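Local structure of Pvc2 (Photorhabdus asymbiotica subsp. asymbiotica, 6J0B) at the interface of chains A and B and the interface of chains A and C. The protein forms the contractile sheath around the inner tube of an extracellular contractile injection system, a phage-tail-like particle, here in its extended state. Coordinates in Å, arbitrary orientation; residue numbers count along the deposited sequence, not the author numbering. Chains: chain A/B/C, Pvc2.

Contact 1: the interface of chains A and B. Residues chain A 10, 12, 14; chain B 121-122, 253, 260, 264.
The chain A segment is extended at A:Val10, in the short strand 10-11, and again at the loop residue A:Glu14, while A:Ile12 between them (psi 41°) breaks the strand conformation; the side chains at alternate positions, 10, 12 and 14, meet residues of the chain B helix 250-266. Aliphatic contacts give way to a charged pair along this line, an instance of an N-terminal arm read by one flank of a helix. At the first position CG2 of A:Val10, the branch lying between the backbone N and the carbonyl carbon, touches CG of B:Lys264 at 3.4 Å, the two side chains crossing obliquely. The lysine contributes its methylenes here: it bends at chi2 and then runs straight, so that CE also comes within 3.6 Å of CD1 of A:Ile12, whose side chain crosses it at about a right angle. A:Ile12 divides its branches between two partners. While CD1 rests on the lysine, CG2, anti to the backbone N, sits against CB of B:Glu260 at 3.4 Å and also faces that residue's carboxylate carbon. The backbone of B:Pro121 and B:Gly122 borders the same isoleucine, with O of B:Gly122 lying 3.8 Å from its CB. At the third position A:Glu14 and B:Arg253 reach tip to tip. NH2 of the guanidinium donates to carboxylate OE2 at 3.0 Å, with 158° at the hydrogen, and OE2 accepts on its syn lone pair. Carboxylate and guanidinium are nearly coplanar, 9° apart, in a salt bridge placed by the extended glutamate and by an arginine bent at chi2 and chi3. The carboxylate of B:Glu260 lies near OE2 as well, and the arginine may temper repulsion between the two acids. Within the fold, the N-terminal segment of chain A lies across helix 250-266 of chain B, beside the loop at 121-122.

Contact 2: the interface of chains A and C. Residues chain A 213-214, 217, 236, 342-345; chain C 5-9, 11.
An N-terminal arm of chain C, residues 5-11, docks against the C-terminal strand 343-349 of chain A and the end of its helix 210-216, a case of strand addition between sheath subunits. The arm pairs in parallel with that strand: A:Ile345 and C:Tyr11 form the bridge, and N of C:Tyr11 donates to O of A:Ile344 at 2.9 Å, nearly along the C=O axis (162°). A:Phe343, its CG anti to the carbonyl carbon, packs its ring against the arm. OG1 of C:Thr5 stands over the ring centre 3.6 Å above one face, while CB of A:Glu342 backs the opposite face, and the carbonyl of C:Tyr7 meets the ring edge. C:Pro8 packs among side chains of chain A, where the amide of A:Asn217 meets it tip to tip, ND2 lying 3.6 Å from CD. A:Gln213 crosses the proline at about a right angle, A:Glu342 runs alongside it, and A:Trp236 slides past in the opposite direction. The arm also braces itself: the hydroxyl OH of C:Tyr11 donates to O of C:Tyr7 at 2.8 Å, on a carbonyl lone pair, and sits over the face of the C:Tyr7 ring, which probably fixes the turn through C:Pro8. By joining backbone pairing to a packed proline, the contact ties neighbouring sheath subunits together.

Contact 1: the interface of chains A and B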
# COMPACT_ATOMS: atom_id res chain seq x y z
N VAL A 10 16.03 39.73 40.14
CA VAL A 10 15.18 40.34 39.13
C VAL A 10 14.34 41.39 39.83
O VAL A 10 14.24 41.42 41.06
CB VAL A 10 14.27 39.35 38.36
CG1 VAL A 10 15.02 38.15 37.83
CG2 VAL A 10 13.19 38.91 39.22
N ILE A 12 10.56 43.49 39.71
CA ILE A 12 9.19 43.37 39.23
C ILE A 12 8.45 44.68 39.49
O ILE A 12 7.33 44.69 40.01
CB ILE A 12 8.47 42.16 39.85
CG1 ILE A 12 9.42 40.98 39.94
CG2 ILE A 12 7.40 41.71 38.94
CD1 ILE A 12 8.87 39.88 40.75
N GLU A 14 6.29 47.88 38.73
CA GLU A 14 5.04 48.03 37.98
C GLU A 14 4.89 49.49 37.57
O GLU A 14 4.69 50.35 38.42
CB GLU A 14 3.84 47.58 38.81
CG GLU A 14 3.86 46.13 39.22
CD GLU A 14 2.69 45.78 40.11
OE1 GLU A 14 2.15 46.69 40.77
OE2 GLU A 14 2.31 44.59 40.16
N PRO B 121 5.26 47.07 45.87
CA PRO B 121 4.81 46.64 44.54
C PRO B 121 5.71 45.60 43.88
O PRO B 121 5.22 44.83 43.04
CB PRO B 121 4.80 47.95 43.74
CG PRO B 121 4.52 48.98 44.75
CD PRO B 121 5.24 48.54 45.99
N GLY B 122 6.98 45.54 44.24
CA GLY B 122 7.87 44.56 43.65
C GLY B 122 7.75 43.18 44.25
O GLY B 122 7.74 42.18 43.53
N ARG B 253 -5.31 40.94 41.99
CA ARG B 253 -4.05 41.20 42.67
C ARG B 253 -3.26 39.92 42.88
O ARG B 253 -2.03 39.91 42.73
CB ARG B 253 -4.31 41.91 44.00
CG ARG B 253 -3.08 42.22 44.83
CD ARG B 253 -2.22 43.30 44.21
NE ARG B 253 -1.13 42.76 43.41
CZ ARG B 253 -0.21 43.49 42.80
NH1 ARG B 253 -0.25 44.81 42.89
NH2 ARG B 253 0.75 42.91 42.10
N GLU B 260 4.00 37.04 38.12
CA GLU B 260 5.33 37.63 38.17
C GLU B 260 6.29 36.76 38.97
O GLU B 260 7.51 36.86 38.80
CB GLU B 260 5.24 39.04 38.74
CG GLU B 260 5.03 39.17 40.23
CD GLU B 260 4.50 40.55 40.60
OE1 GLU B 260 4.02 41.26 39.69
OE2 GLU B 260 4.55 40.92 41.79
N LYS B 264 9.56 35.27 37.30
CA LYS B 264 10.81 35.31 38.07
C LYS B 264 11.63 34.04 37.88
O LYS B 264 12.86 34.10 37.78
CB LYS B 264 10.51 35.46 39.56
CG LYS B 264 10.72 36.80 40.16
CD LYS B 264 11.42 36.66 41.51
CE LYS B 264 11.59 38.00 42.20
NZ LYS B 264 12.31 37.90 43.50

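Contact 2: the interface of chains A and C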
# COMPACT_ATOMS: atom_id res chain seq x y z
N GLN A 213 -14.59 67.17 -1.04
CA GLN A 213 -13.27 66.79 -1.52
C GLN A 213 -13.09 67.06 -3.00
O GLN A 213 -11.95 67.23 -3.46
CB GLN A 213 -13.02 65.31 -1.22
CG GLN A 213 -11.56 64.90 -1.25
CD GLN A 213 -11.35 63.41 -1.14
OE1 GLN A 213 -10.23 62.92 -1.21
NE2 GLN A 213 -12.44 62.67 -0.95
N GLY A 214 -14.18 67.12 -3.77
CA GLY A 214 -14.07 67.47 -5.17
C GLY A 214 -13.69 68.91 -5.40
O GLY A 214 -13.07 69.24 -6.42
N ASN A 217 -9.62 69.16 -4.43
CA ASN A 217 -8.66 68.31 -5.13
C ASN A 217 -8.15 68.92 -6.42
O ASN A 217 -7.14 68.45 -6.95
CB ASN A 217 -9.31 66.96 -5.43
CG ASN A 217 -8.31 65.84 -5.54
OD1 ASN A 217 -7.33 65.79 -4.80
ND2 ASN A 217 -8.55 64.93 -6.47
N TRP A 236 -6.42 59.64 1.56
CA TRP A 236 -7.19 59.59 0.32
C TRP A 236 -6.74 60.63 -0.69
O TRP A 236 -7.56 61.18 -1.42
CB TRP A 236 -8.68 59.74 0.63
CG TRP A 236 -9.58 59.07 -0.33
CD1 TRP A 236 -10.47 59.66 -1.17
CD2 TRP A 236 -9.68 57.66 -0.57
NE1 TRP A 236 -11.12 58.70 -1.91
CE2 TRP A 236 -10.65 57.47 -1.56
CE3 TRP A 236 -9.04 56.54 -0.03
CZ2 TRP A 236 -11.00 56.21 -2.02
CZ3 TRP A 236 -9.38 55.30 -0.49
CH2 TRP A 236 -10.36 55.14 -1.47
N GLU A 342 -6.49 57.27 -10.22
CA GLU A 342 -7.16 58.06 -9.20
C GLU A 342 -8.67 57.94 -9.22
O GLU A 342 -9.29 57.96 -8.16
CB GLU A 342 -6.76 59.52 -9.33
CG GLU A 342 -6.76 60.26 -8.02
CD GLU A 342 -6.24 61.66 -8.16
OE1 GLU A 342 -6.20 62.39 -7.15
OE2 GLU A 342 -5.87 62.05 -9.29
N PHE A 343 -9.28 57.84 -10.40
CA PHE A 343 -10.72 57.68 -10.52
C PHE A 343 -11.02 56.34 -11.18
O PHE A 343 -10.34 55.94 -12.12
CB PHE A 343 -11.33 58.81 -11.36
CG PHE A 343 -10.63 60.12 -11.20
CD1 PHE A 343 -10.81 60.88 -10.06
CD2 PHE A 343 -9.81 60.61 -12.20
CE1 PHE A 343 -10.17 62.09 -9.91
CE2 PHE A 343 -9.17 61.83 -12.05
CZ PHE A 343 -9.35 62.57 -10.91
N ILE A 344 -12.04 55.65 -10.67
CA ILE A 344 -12.53 54.42 -11.28
C ILE A 344 -14.01 54.60 -11.55
O ILE A 344 -14.79 54.87 -10.63
CB ILE A 344 -12.26 53.19 -10.40
CG1 ILE A 344 -10.78 52.83 -10.42
CG2 ILE A 344 -13.04 52.02 -10.91
CD1 ILE A 344 -10.44 51.52 -9.71
N ILE A 345 -14.41 54.43 -12.80
CA ILE A 345 -15.78 54.68 -13.23
C ILE A 345 -16.43 53.35 -13.55
O ILE A 345 -16.00 52.64 -14.46
CB ILE A 345 -15.82 55.62 -14.44
CG1 ILE A 345 -15.19 56.96 -14.07
CG2 ILE A 345 -17.24 55.81 -14.91
CD1 ILE A 345 -14.96 57.86 -15.23
N THR C 5 -14.93 64.19 -13.26
CA THR C 5 -14.34 63.56 -12.08
C THR C 5 -13.65 64.64 -11.25
O THR C 5 -12.61 65.17 -11.65
CB THR C 5 -13.37 62.47 -12.48
OG1 THR C 5 -12.38 63.01 -13.36
CG2 THR C 5 -14.09 61.34 -13.19
N SER C 6 -14.22 64.95 -10.08
CA SER C 6 -13.64 65.94 -9.19
C SER C 6 -12.95 65.31 -7.99
O SER C 6 -11.77 65.58 -7.75
CB SER C 6 -14.73 66.92 -8.74
OG SER C 6 -15.86 66.24 -8.24
N TYR C 7 -13.65 64.48 -7.23
CA TYR C 7 -13.03 63.74 -6.14
C TYR C 7 -12.41 62.46 -6.67
O TYR C 7 -12.77 62.02 -7.77
CB TYR C 7 -14.07 63.43 -5.06
CG TYR C 7 -15.27 62.60 -5.49
CD1 TYR C 7 -15.27 61.22 -5.35
CD2 TYR C 7 -16.41 63.21 -6.00
CE1 TYR C 7 -16.36 60.46 -5.74
CE2 TYR C 7 -17.50 62.46 -6.39
CZ TYR C 7 -17.47 61.09 -6.25
OH TYR C 7 -18.55 60.33 -6.63
N PRO C 8 -11.42 61.86 -5.96
CA PRO C 8 -10.84 60.60 -6.44
C PRO C 8 -11.83 59.45 -6.55
O PRO C 8 -12.17 59.06 -7.67
CB PRO C 8 -9.77 60.30 -5.39
CG PRO C 8 -9.35 61.62 -4.92
CD PRO C 8 -10.59 62.46 -4.90
N GLY C 9 -12.34 58.96 -5.41
CA GLY C 9 -13.50 58.09 -5.29
C GLY C 9 -13.66 56.90 -6.23
O GLY C 9 -12.70 56.43 -6.83
N TYR C 11 -17.06 55.87 -9.19
CA TYR C 11 -18.23 56.45 -9.82
C TYR C 11 -19.11 55.33 -10.35
O TYR C 11 -18.64 54.47 -11.09
CB TYR C 11 -17.84 57.40 -10.96
CG TYR C 11 -17.12 58.63 -10.49
CD1 TYR C 11 -17.80 59.82 -10.29
CD2 TYR C 11 -15.75 58.62 -10.26
CE1 TYR C 11 -17.14 60.95 -9.87
CE2 TYR C 11 -15.08 59.74 -9.84
CZ TYR C 11 -15.78 60.90 -9.64
OH TYR C 11 -15.12 62.02 -9.22

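About 55 Å separates the C-alpha centres of contact 1 and contact 2. Both use the same N-terminal arm in different copies: chain A supplies residues 10-14 to contact 1, whereas chain C supplies residues 5-11 to contact 2, so the short strand 10-11 takes part in each. Chain A is therefore donor at one contact and acceptor at the other, where its C-terminal strand 343-349 receives the neighbour's arm. Repeated through the twelve sheath copies of the assembly, such directional links would join subunits into a continuous mesh, plausibly keeping them connected as the sheath contracts.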